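Local coordinates for protein myosin IE heavy chain (Dictyostelium discoideum, PDB 1LKX) that moves along actin filaments as a single-headed myosin motor, its motor domain hydrolysing ATP under activation by actin, and may move membranes relative to actin, at residues L80-A84 with P582-R586; I175-I179 with N369-C374; A271-I276 with A304-L309; T292-V296 with S317-Y322; P452-I456 with I477-F481. All blocks are in the same frame, centred on the assembly; numbering follows the deposited sequence.

All five contacts lie in the motor domain. Contact 1, where helix 77-91 meets strand 581-588, closes the longest chain loop, and the other four are nested inside it. Contacts 1 and 2 both reach the seven-stranded sheet, at strand 581-588 and at outermost strand 174-182, with centres 22 Å apart. Contacts 3 and 4 interleave along the chain, sharing the run from strand 293-296 through helices 299-309 and 313-321; their centres are 17 Å apart, and they knit one outlying region of helices and a two-stranded sheet. Contact 5 follows contacts 2, 3 and 4 in the chain, its centre about 40 Å from each of theirs. The contacts thus sample the nucleotide-binding sheet and outlying subdomains.

Contact 1: L80-A84 with P582-R586; sequences LANDA and PHYVR
His583, on strand 581-588 of the motor domain's central sheet, packs against Leu80, Asp83 and Ala84 of helix 77-91, a helix laid nearly antiparallel to the strand with their axes 9.3 Å apart. The imidazole is the middle of the contact. Ala84 meets the ring mainly through CA, with its methyl beside NE2 and CD2: CA sits over one ring face, 3.8 Å from the centroid and 28° off the normal, a CH-pi contact displaced toward the rim near NE2. Asp83 comes in differently, at the ring edge close to its plane, with OD1 3.6 Å from His583 CE1 and the carboxylate turned almost perpendicular to the imidazole. The polar end of the ring is engaged outside the pair, since NE2 is hydrogen-bonded to Gln95 OE1; the ring is therefore held both by packing on its face and by a bond at its tip. This is a helix-on-sheet arrangement in the P-loop core of the myosin head: strand 581-588 runs between strands 45-48 and 95-100, and the helix packs along one side of it. Leu80 bridges the two strand residues that reach this side. With CG swung anti to the backbone N (chi1 -156°), its CD1 comes to 3.4 Å from His583 CB, while CG stands 4.2 Å from Val585 CG2. Strand 95-100 continues the apolar patch, Val97 touching both Leu80 and Val585. The Val585 side chain is about 7 Å from that of the ATP-binding Lys107 and about 10 Å from the bound ADP.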
# COMPACT_ATOMS: atom_id res chain seq x y z
N LEU A 80 -13.01 -5.06 14.23
CA LEU A 80 -12.51 -3.76 13.85
C LEU A 80 -13.45 -3.17 12.82
O LEU A 80 -13.89 -2.03 12.94
CB LEU A 80 -11.10 -3.89 13.28
CG LEU A 80 -10.19 -2.65 13.35
CD1 LEU A 80 -10.49 -1.68 12.22
CD2 LEU A 80 -10.39 -2.00 14.73
N ALA A 81 -13.77 -3.97 11.81
CA ALA A 81 -14.68 -3.52 10.76
C ALA A 81 -16.01 -3.14 11.38
O ALA A 81 -16.56 -2.08 11.08
CB ALA A 81 -14.88 -4.62 9.72
N ASN A 82 -16.53 -4.02 12.24
CA ASN A 82 -17.81 -3.76 12.89
C ASN A 82 -17.77 -2.43 13.64
O ASN A 82 -18.72 -1.66 13.57
CB ASN A 82 -18.16 -4.91 13.85
CG ASN A 82 -19.51 -4.71 14.52
OD1 ASN A 82 -19.62 -4.14 15.62
ND2 ASN A 82 -20.56 -5.18 13.86
N ASP A 83 -16.69 -2.15 14.36
CA ASP A 83 -16.62 -0.89 15.08
C ASP A 83 -16.61 0.26 14.09
O ASP A 83 -17.35 1.24 14.25
CB ASP A 83 -15.35 -0.81 15.93
CG ASP A 83 -15.24 0.52 16.70
OD1 ASP A 83 -14.18 0.79 17.30
OD2 ASP A 83 -16.23 1.29 16.70
N ALA A 84 -15.79 0.15 13.05
CA ALA A 84 -15.69 1.21 12.03
C ALA A 84 -17.06 1.53 11.45
O ALA A 84 -17.44 2.70 11.36
CB ALA A 84 -14.74 0.78 10.92
N PRO A 582 -9.83 7.12 13.23
CA PRO A 582 -8.87 6.03 13.05
C PRO A 582 -9.26 4.68 13.65
O PRO A 582 -9.97 4.60 14.66
CB PRO A 582 -7.61 6.56 13.73
CG PRO A 582 -7.78 8.04 13.68
CD PRO A 582 -9.22 8.21 14.01
N HIS A 583 -8.78 3.64 13.00
CA HIS A 583 -8.99 2.25 13.38
C HIS A 583 -7.69 1.63 12.93
O HIS A 583 -7.33 1.76 11.76
CB HIS A 583 -10.16 1.65 12.62
CG HIS A 583 -11.48 2.23 13.01
ND1 HIS A 583 -12.14 1.86 14.17
CD2 HIS A 583 -12.24 3.19 12.44
CE1 HIS A 583 -13.25 2.57 14.28
NE2 HIS A 583 -13.33 3.39 13.25
N TYR A 584 -6.97 0.99 13.84
CA TYR A 584 -5.67 0.45 13.46
C TYR A 584 -5.55 -1.05 13.46
O TYR A 584 -6.06 -1.74 14.34
CB TYR A 584 -4.58 1.05 14.35
CG TYR A 584 -4.90 2.42 14.90
CD1 TYR A 584 -5.72 2.57 16.02
CD2 TYR A 584 -4.39 3.56 14.29
CE1 TYR A 584 -6.02 3.83 16.53
CE2 TYR A 584 -4.68 4.83 14.79
CZ TYR A 584 -5.49 4.96 15.91
OH TYR A 584 -5.78 6.21 16.42
N VAL A 585 -4.85 -1.55 12.45
CA VAL A 585 -4.57 -2.97 12.30
C VAL A 585 -3.08 -2.97 12.09
O VAL A 585 -2.59 -2.17 11.31
CB VAL A 585 -5.24 -3.58 11.05
CG1 VAL A 585 -4.77 -5.00 10.84
CG2 VAL A 585 -6.74 -3.58 11.21
N ARG A 586 -2.35 -3.83 12.78
CA ARG A 586 -0.91 -3.89 12.59
C ARG A 586 -0.51 -5.34 12.35
O ARG A 586 -0.57 -6.18 13.26
CB ARG A 586 -0.19 -3.32 13.81
CG ARG A 586 -0.84 -2.07 14.34
CD ARG A 586 0.18 -1.12 14.91
NE ARG A 586 1.02 -0.58 13.86
CZ ARG A 586 1.93 0.37 14.05
NH1 ARG A 586 2.66 0.80 13.02
NH2 ARG A 586 2.10 0.88 15.26

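Contact 2: I175-I179 with N369-C374; sequences IGGKI and NTIINC. Unlike the reference sequence in segment 369-374: Ile371 (reference Leu), Ile372 (reference Ser), Asn373 (reference Ile), Cys374 (reference Val).
The flat carboxamide of Asn369 turns both of its polar atoms toward the backbone of Ile179. OD1 accepts the N-H of Ile179 at 2.8 Å, with the donor in the carbonyl plane and a fairly straight bond of 157°; ND2 returns a weak bond to Ile179 O. A second flat group, the peptide carbonyl of Ile372, is met from above: Gly177 N donates to Ile372 O at 3.2 Å, well out of the carbonyl plane. Asn369 reaches the strand because its CG lies beside its own backbone N (chi1 -77°), on the last turn of helix 342-372. An alanine here is likely to leave the N-H of Ile179 without its acceptor and, of the two stronger hydrogen bonds, to spare just the one from Gly177 N. Asn373, the first residue beyond the helix, lays its CG 3.9 Å from Lys178 CB. Gly176 brings its bare CA 3.6 Å from Ile372 O; it and Ile175 form a classic beta bulge facing Gln167 of strand 161-168. At the bulge, Cys374 packs its CB against Ile175 O, and its SG lies 4.1 Å from Ile175 CD1. The helix and its exit toward strand 381-386 probably correspond to the HO helix and HO linker of other myosins, the linker being counted with the distal sheet strands as part of the transducer. Chemically, the amides of Gly177 and Ile179 on the sheet's outermost strand find their acceptors in a helix end, one a backbone carbonyl and one a side-chain oxygen.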
# COMPACT_ATOMS: atom_id res chain seq x y z
N ILE A 175 -23.25 2.61 -1.40
CA ILE A 175 -23.74 3.34 -2.56
C ILE A 175 -22.67 3.40 -3.64
O ILE A 175 -22.95 3.77 -4.78
CB ILE A 175 -24.17 4.79 -2.23
CG1 ILE A 175 -22.94 5.67 -1.97
CG2 ILE A 175 -25.08 4.81 -1.02
CD1 ILE A 175 -23.27 7.13 -1.72
N GLY A 176 -21.44 3.03 -3.29
CA GLY A 176 -20.36 3.05 -4.26
C GLY A 176 -18.99 3.02 -3.62
O GLY A 176 -18.84 2.68 -2.45
N GLY A 177 -17.98 3.39 -4.39
CA GLY A 177 -16.64 3.43 -3.86
C GLY A 177 -15.65 4.01 -4.84
O GLY A 177 -15.86 3.93 -6.04
N LYS A 178 -14.58 4.64 -4.35
CA LYS A 178 -13.59 5.18 -5.26
C LYS A 178 -12.20 4.74 -4.80
O LYS A 178 -11.88 4.75 -3.61
CB LYS A 178 -13.70 6.71 -5.37
CG LYS A 178 -13.03 7.50 -4.27
CD LYS A 178 -11.64 7.97 -4.69
CE LYS A 178 -10.78 8.40 -3.48
NZ LYS A 178 -10.37 7.27 -2.60
N ILE A 179 -11.41 4.33 -5.77
CA ILE A 179 -10.05 3.86 -5.56
C ILE A 179 -9.01 4.92 -5.87
O ILE A 179 -9.16 5.69 -6.82
CB ILE A 179 -9.80 2.63 -6.45
CG1 ILE A 179 -10.56 1.44 -5.87
CG2 ILE A 179 -8.33 2.37 -6.61
CD1 ILE A 179 -10.58 0.22 -6.76
N ASN A 369 -13.11 3.29 -11.53
CA ASN A 369 -13.72 4.39 -10.79
C ASN A 369 -14.95 4.93 -11.51
O ASN A 369 -15.89 5.44 -10.89
CB ASN A 369 -12.72 5.52 -10.59
CG ASN A 369 -11.72 5.22 -9.50
OD1 ASN A 369 -12.09 5.04 -8.34
ND2 ASN A 369 -10.45 5.18 -9.86
N THR A 370 -14.95 4.81 -12.83
CA THR A 370 -16.08 5.28 -13.62
C THR A 370 -17.34 4.48 -13.30
O THR A 370 -18.41 5.06 -13.13
CB THR A 370 -15.77 5.15 -15.12
OG1 THR A 370 -14.78 6.11 -15.47
CG2 THR A 370 -17.00 5.39 -15.95
N ILE A 371 -17.21 3.16 -13.23
CA ILE A 371 -18.34 2.31 -12.94
C ILE A 371 -18.68 2.25 -11.46
O ILE A 371 -19.82 2.03 -11.08
CB ILE A 371 -18.09 0.87 -13.43
CG1 ILE A 371 -18.17 0.80 -14.95
CG2 ILE A 371 -19.11 -0.08 -12.83
CD1 ILE A 371 -16.89 1.17 -15.68
N ILE A 372 -17.68 2.47 -10.60
CA ILE A 372 -17.90 2.38 -9.17
C ILE A 372 -18.14 3.65 -8.39
O ILE A 372 -18.93 3.66 -7.46
CB ILE A 372 -16.73 1.66 -8.52
CG1 ILE A 372 -16.66 0.23 -9.04
CG2 ILE A 372 -16.89 1.62 -7.03
CD1 ILE A 372 -15.53 -0.57 -8.43
N ASN A 373 -17.46 4.73 -8.75
CA ASN A 373 -17.61 5.98 -8.02
C ASN A 373 -18.97 6.63 -8.18
O ASN A 373 -19.39 6.94 -9.29
CB ASN A 373 -16.54 6.96 -8.46
CG ASN A 373 -16.53 8.20 -7.63
OD1 ASN A 373 -15.89 9.18 -7.97
ND2 ASN A 373 -17.26 8.18 -6.52
N CYS A 374 -19.66 6.86 -7.06
CA CYS A 374 -20.98 7.49 -7.07
C CYS A 374 -20.90 9.00 -6.96
O CYS A 374 -20.49 9.53 -5.94
CB CYS A 374 -21.84 6.97 -5.92
SG CYS A 374 -23.43 7.81 -5.77

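Contact 3: A271-I276 with A304-L309; sequences AAILHI and AAASCL
The Ala304 methyl is a knob set against the flat ring of His275. It stands over one face of the imidazole, 3.4 Å from its centroid and 17° off the normal, a CH-pi contact displaced a little toward the rim, with ND1 and CE1 beneath it. At the ring's edge, close to its plane, lies Cys308 SG, 4.0 Å from His275 ND1. The far nitrogen, NE2, is hydrogen-bonded to Gly218 O, so the ring's rotation is fixed by a bond outside this helix pair. A leucine in its place would probably leave Gly218 O without this partner and deprive the Ala304 methyl of the flat surface on which it rests. Next along the interface the bumps are small. Ala272 CB fills the shallow hollow bounded by Ala305, Cys308 and Leu309, touching Cys308 CB at 3.9 Å and Leu309 CD2 at 3.6 Å. This is antiparallel helix packing, helix 260-276 against helix 299-309, with the short segments crossing at -162° and their axes 8.1 Å apart, consistent with the small residues Ala272, Ala304 and Ala305 at the interface. The pair belongs to what in myosins is called the upper 50 kDa subdomain, and Ile276 also meets the long helix 342-372. From the other side, the Ala305 methyl enters the dip between His275 CB and Ile276, lying 4.0 Å from Ile276 CG1. At one margin Ala271 CB rests 4.0 Å from Cys308 SG; at the other Ile276 CD1 and Leu309 CD1 are 4.4 Å apart.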
# COMPACT_ATOMS: atom_id res chain seq x y z
N ALA A 271 0.30 -7.34 -25.24
CA ALA A 271 1.03 -8.07 -26.28
C ALA A 271 2.10 -7.19 -26.94
O ALA A 271 3.18 -7.67 -27.30
CB ALA A 271 0.06 -8.58 -27.33
N ALA A 272 1.79 -5.90 -27.07
CA ALA A 272 2.72 -4.94 -27.65
C ALA A 272 3.94 -4.82 -26.76
O ALA A 272 5.08 -4.84 -27.25
CB ALA A 272 2.05 -3.60 -27.79
N ILE A 273 3.71 -4.69 -25.46
CA ILE A 273 4.80 -4.57 -24.49
C ILE A 273 5.67 -5.80 -24.57
O ILE A 273 6.89 -5.71 -24.49
CB ILE A 273 4.26 -4.40 -23.06
CG1 ILE A 273 3.53 -3.05 -22.95
CG2 ILE A 273 5.40 -4.47 -22.06
CD1 ILE A 273 2.73 -2.88 -21.69
N LEU A 274 5.04 -6.95 -24.74
CA LEU A 274 5.78 -8.20 -24.85
C LEU A 274 6.63 -8.23 -26.11
O LEU A 274 7.77 -8.70 -26.09
CB LEU A 274 4.83 -9.39 -24.84
CG LEU A 274 4.21 -9.75 -23.50
CD1 LEU A 274 3.49 -11.08 -23.62
CD2 LEU A 274 5.30 -9.84 -22.46
N HIS A 275 6.08 -7.74 -27.22
CA HIS A 275 6.83 -7.72 -28.46
C HIS A 275 7.94 -6.69 -28.37
O HIS A 275 9.07 -6.97 -28.74
CB HIS A 275 5.90 -7.43 -29.63
CG HIS A 275 5.07 -8.61 -30.05
ND1 HIS A 275 3.77 -8.50 -30.49
CD2 HIS A 275 5.37 -9.93 -30.08
CE1 HIS A 275 3.30 -9.70 -30.77
NE2 HIS A 275 4.25 -10.59 -30.53
N ILE A 276 7.62 -5.50 -27.86
CA ILE A 276 8.63 -4.46 -27.73
C ILE A 276 9.88 -5.00 -27.04
O ILE A 276 11.00 -4.67 -27.39
CB ILE A 276 8.09 -3.27 -26.89
CG1 ILE A 276 6.95 -2.57 -27.63
CG2 ILE A 276 9.21 -2.28 -26.61
CD1 ILE A 276 6.31 -1.43 -26.85
N ALA A 304 5.34 -6.74 -35.19
CA ALA A 304 4.27 -7.22 -34.34
C ALA A 304 3.87 -6.15 -33.32
O ALA A 304 2.68 -5.95 -33.05
CB ALA A 304 4.71 -8.49 -33.63
N ALA A 305 4.87 -5.47 -32.77
CA ALA A 305 4.64 -4.42 -31.78
C ALA A 305 3.83 -3.27 -32.37
O ALA A 305 2.85 -2.83 -31.77
CB ALA A 305 5.97 -3.91 -31.28
N ALA A 306 4.24 -2.80 -33.55
CA ALA A 306 3.54 -1.70 -34.24
C ALA A 306 2.18 -2.19 -34.70
O ALA A 306 1.24 -1.41 -34.85
CB ALA A 306 4.37 -1.22 -35.42
N SER A 307 2.08 -3.49 -34.93
CA SER A 307 0.85 -4.14 -35.35
C SER A 307 -0.20 -4.03 -34.25
O SER A 307 -1.34 -3.63 -34.50
CB SER A 307 1.13 -5.61 -35.67
OG SER A 307 -0.06 -6.36 -35.85
N CYS A 308 0.19 -4.38 -33.02
CA CYS A 308 -0.72 -4.32 -31.88
C CYS A 308 -1.03 -2.89 -31.47
O CYS A 308 -2.17 -2.55 -31.15
CB CYS A 308 -0.12 -5.07 -30.68
SG CYS A 308 0.21 -6.82 -30.94
N LEU A 309 -0.01 -2.04 -31.49
CA LEU A 309 -0.19 -0.65 -31.11
C LEU A 309 -0.93 0.11 -32.18
O LEU A 309 -1.36 1.24 -31.96
CB LEU A 309 1.17 0.01 -30.85
CG LEU A 309 1.90 -0.48 -29.61
CD1 LEU A 309 3.26 0.18 -29.51
CD2 LEU A 309 1.07 -0.19 -28.39

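Contact 4: T292-V296 with S317-Y322; sequences TTVKV and SIALCY
Cys321, on helix 313-321, sets its side chain beside the backbone of strand 293-296: its CB is 3.4 Å from Val294 O. With SG set anti to its carbonyl carbon (chi1 -49°), the sulfur is carried along the strand toward Val296, whose CG2 lies 4.3 Å away. The same Val296 methyl, CG2, touches Ser317 OG at 3.7 Å, one turn back on the helix. These three buried or half-buried positions make the close-packed floor of the contact, and Val296 and the neighbouring Leu320 both reach Leu302 of helix 299-309 beneath it. The strand is one arm of a small antiparallel two-stranded sheet, paired with strand 281-284, and the helix crosses it obliquely, the axes of the short segments 8.4 Å apart and their directions 140° apart; the unit lies far from the chain's centre, in what corresponds to the upper 50 kDa subdomain. Toward solvent the character changes from packing to reaching. Lys295 leaves the strand extended, then folds back through two successive bends at chi2 and chi3, so that its ammonium end swings over the helix and donates to Ser317 OG at 2.8 Å. That hydrogen bond ties strand to helix on the partly exposed side, with Cys321 SG a further 3.9 Å neighbour of Lys295 NZ. Tyr322, the next residue, heads toward a loop that probably corresponds to the cardiomyopathy loop of other myosins. Also partly exposed, its phenol slants across Thr293, touching by the hydroxyl end: Tyr322 OH is 3.6 Å from Thr293 OG1, and both residues also touch Pro339.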
# COMPACT_ATOMS: atom_id res chain seq x y z
N THR A 292 27.97 6.39 -37.92
CA THR A 292 27.17 5.17 -38.03
C THR A 292 25.96 5.26 -37.11
O THR A 292 26.03 5.81 -36.01
CB THR A 292 28.00 3.91 -37.65
OG1 THR A 292 27.20 2.74 -37.86
CG2 THR A 292 28.45 3.98 -36.19
N THR A 293 24.84 4.71 -37.57
CA THR A 293 23.61 4.71 -36.79
C THR A 293 23.33 3.30 -36.26
O THR A 293 24.17 2.41 -36.36
CB THR A 293 22.39 5.16 -37.63
OG1 THR A 293 22.13 4.20 -38.66
CG2 THR A 293 22.68 6.51 -38.28
N VAL A 294 22.14 3.11 -35.69
CA VAL A 294 21.75 1.81 -35.17
C VAL A 294 20.42 1.43 -35.78
O VAL A 294 19.58 2.29 -36.03
CB VAL A 294 21.59 1.84 -33.64
CG1 VAL A 294 21.15 0.48 -33.15
CG2 VAL A 294 22.89 2.24 -32.99
N LYS A 295 20.22 0.15 -36.05
CA LYS A 295 18.96 -0.28 -36.63
C LYS A 295 18.39 -1.53 -35.96
O LYS A 295 19.11 -2.27 -35.29
CB LYS A 295 19.13 -0.52 -38.14
CG LYS A 295 17.86 -0.97 -38.86
CD LYS A 295 16.61 -0.17 -38.45
CE LYS A 295 16.74 1.32 -38.75
NZ LYS A 295 15.54 2.09 -38.31
N VAL A 296 17.09 -1.75 -36.15
CA VAL A 296 16.41 -2.90 -35.57
C VAL A 296 16.80 -4.19 -36.27
O VAL A 296 16.84 -4.26 -37.49
CB VAL A 296 14.89 -2.73 -35.68
CG1 VAL A 296 14.19 -3.88 -34.98
CG2 VAL A 296 14.48 -1.39 -35.09
N SER A 317 10.05 2.49 -35.53
CA SER A 317 11.46 2.15 -35.69
C SER A 317 12.35 3.37 -35.61
O SER A 317 13.39 3.34 -34.96
CB SER A 317 11.68 1.45 -37.03
OG SER A 317 13.06 1.21 -37.23
N ILE A 318 11.95 4.45 -36.26
CA ILE A 318 12.73 5.69 -36.26
C ILE A 318 12.76 6.34 -34.88
O ILE A 318 13.73 7.01 -34.51
CB ILE A 318 12.15 6.69 -37.26
CG1 ILE A 318 12.12 6.06 -38.65
CG2 ILE A 318 12.97 7.96 -37.25
CD1 ILE A 318 11.33 6.84 -39.66
N ALA A 319 11.70 6.15 -34.11
CA ALA A 319 11.63 6.71 -32.78
C ALA A 319 12.56 5.97 -31.82
O ALA A 319 13.00 6.52 -30.80
CB ALA A 319 10.20 6.64 -32.27
N LEU A 320 12.86 4.73 -32.16
CA LEU A 320 13.75 3.91 -31.34
C LEU A 320 15.22 4.12 -31.67
O LEU A 320 16.09 3.82 -30.86
CB LEU A 320 13.40 2.44 -31.50
CG LEU A 320 12.04 1.99 -31.00
CD1 LEU A 320 11.86 0.50 -31.23
CD2 LEU A 320 11.92 2.33 -29.53
N CYS A 321 15.50 4.64 -32.86
CA CYS A 321 16.88 4.83 -33.29
C CYS A 321 17.35 6.27 -33.46
O CYS A 321 18.52 6.50 -33.77
CB CYS A 321 17.11 4.06 -34.58
SG CYS A 321 16.52 2.35 -34.51
N TYR A 322 16.47 7.23 -33.26
CA TYR A 322 16.85 8.64 -33.40
C TYR A 322 16.09 9.54 -32.42
O TYR A 322 15.05 9.16 -31.88
CB TYR A 322 16.60 9.15 -34.83
CG TYR A 322 17.26 8.34 -35.94
CD1 TYR A 322 16.72 7.13 -36.37
CD2 TYR A 322 18.42 8.80 -36.57
CE1 TYR A 322 17.33 6.38 -37.38
CE2 TYR A 322 19.04 8.06 -37.58
CZ TYR A 322 18.49 6.85 -37.98
OH TYR A 322 19.10 6.12 -38.98

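Contact 5: P452-I456 with I477-F481; sequences PIGLI and ICKQF
Gln480 extends its CG anti to the backbone N and then bends at chi2 (63°), which lays the amide end across the CG2 branch of Ile453 at about a right angle. This is a meeting of a helix start with a helix end in the lower 50 kDa subdomain of the myosin head: Gly454 occupies the N-cap position of helix 455-464, and Phe481 is the first residue to leave helix 470-480. On the exposed side, Ile453 CG2 lies 3.2 Å from Gln480 NE2, a methyl group against an amide. Deeper in, the Phe481 ring points at the turn before the helix. Ile453 O and Gly454 CA lie near the plane at its edge, the carbonyl oxygen 3.6 Å from Phe481 CZ, while Gln480 CG rests over one ring face. Leu455 CD2 lies beside Ile477 CG2 with the two side chains crossed, and the same CD2 stands 4.2 Å from Phe481 CE2. Leu487 of strand 487-488 packs on both Ile477 and Phe481. Within the helix end, Phe481 N still donates to Ile477 O at 2.9 Å.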
# COMPACT_ATOMS: atom_id res chain seq x y z
N PRO A 452 13.37 21.48 1.61
CA PRO A 452 14.66 22.11 1.23
C PRO A 452 15.85 21.52 1.98
O PRO A 452 15.99 21.74 3.18
CB PRO A 452 14.46 23.57 1.59
CG PRO A 452 13.03 23.77 1.26
CD PRO A 452 12.34 22.52 1.81
N ILE A 453 16.71 20.80 1.26
CA ILE A 453 17.86 20.13 1.88
C ILE A 453 17.37 18.78 2.44
O ILE A 453 17.48 18.49 3.63
CB ILE A 453 18.46 20.92 3.07
CG1 ILE A 453 18.80 22.35 2.64
CG2 ILE A 453 19.72 20.25 3.56
CD1 ILE A 453 19.14 23.25 3.79
N GLY A 454 16.78 17.98 1.55
CA GLY A 454 16.28 16.68 1.94
C GLY A 454 16.64 15.77 0.79
O GLY A 454 16.91 16.26 -0.31
N LEU A 455 16.66 14.46 1.01
CA LEU A 455 17.03 13.55 -0.06
C LEU A 455 16.34 13.81 -1.39
O LEU A 455 17.01 14.14 -2.37
CB LEU A 455 16.77 12.11 0.36
CG LEU A 455 17.62 11.57 1.50
CD1 LEU A 455 17.28 10.11 1.72
CD2 LEU A 455 19.10 11.73 1.17
N ILE A 456 15.03 13.68 -1.46
CA ILE A 456 14.37 13.89 -2.74
C ILE A 456 14.41 15.32 -3.23
O ILE A 456 14.25 15.57 -4.43
CB ILE A 456 12.90 13.39 -2.73
CG1 ILE A 456 12.16 13.91 -1.51
CG2 ILE A 456 12.88 11.86 -2.78
CD1 ILE A 456 10.76 13.33 -1.39
N ILE A 477 24.56 14.51 -1.15
CA ILE A 477 23.98 13.86 0.00
C ILE A 477 25.02 13.60 1.08
O ILE A 477 24.84 14.00 2.23
CB ILE A 477 23.40 12.49 -0.36
CG1 ILE A 477 22.73 12.53 -1.72
CG2 ILE A 477 22.36 12.09 0.67
CD1 ILE A 477 22.30 11.15 -2.17
N CYS A 478 26.09 12.92 0.70
CA CYS A 478 27.15 12.56 1.63
C CYS A 478 27.78 13.75 2.33
O CYS A 478 28.15 13.66 3.50
CB CYS A 478 28.23 11.75 0.91
SG CYS A 478 27.69 10.10 0.34
N LYS A 479 27.90 14.86 1.61
CA LYS A 479 28.47 16.07 2.18
C LYS A 479 27.42 16.80 3.01
O LYS A 479 27.64 17.10 4.17
CB LYS A 479 28.99 17.00 1.08
CG LYS A 479 30.20 16.47 0.33
CD LYS A 479 30.70 17.48 -0.71
CE LYS A 479 31.97 17.01 -1.40
NZ LYS A 479 31.80 15.70 -2.11
N GLN A 480 26.27 17.05 2.40
CA GLN A 480 25.17 17.77 3.04
C GLN A 480 24.72 17.14 4.34
O GLN A 480 24.21 17.83 5.23
CB GLN A 480 23.98 17.84 2.07
CG GLN A 480 22.77 18.57 2.63
CD GLN A 480 23.05 20.03 2.93
OE1 GLN A 480 23.41 20.80 2.05
NE2 GLN A 480 22.88 20.41 4.19
N PHE A 481 24.91 15.84 4.46
CA PHE A 481 24.50 15.13 5.67
C PHE A 481 25.69 14.49 6.37
O PHE A 481 26.78 15.07 6.43
CB PHE A 481 23.46 14.07 5.33
CG PHE A 481 22.20 14.64 4.76
CD1 PHE A 481 21.26 15.25 5.59
CD2 PHE A 481 21.96 14.61 3.39
CE1 PHE A 481 20.11 15.84 5.07
CE2 PHE A 481 20.82 15.20 2.86
CZ PHE A 481 19.89 15.81 3.70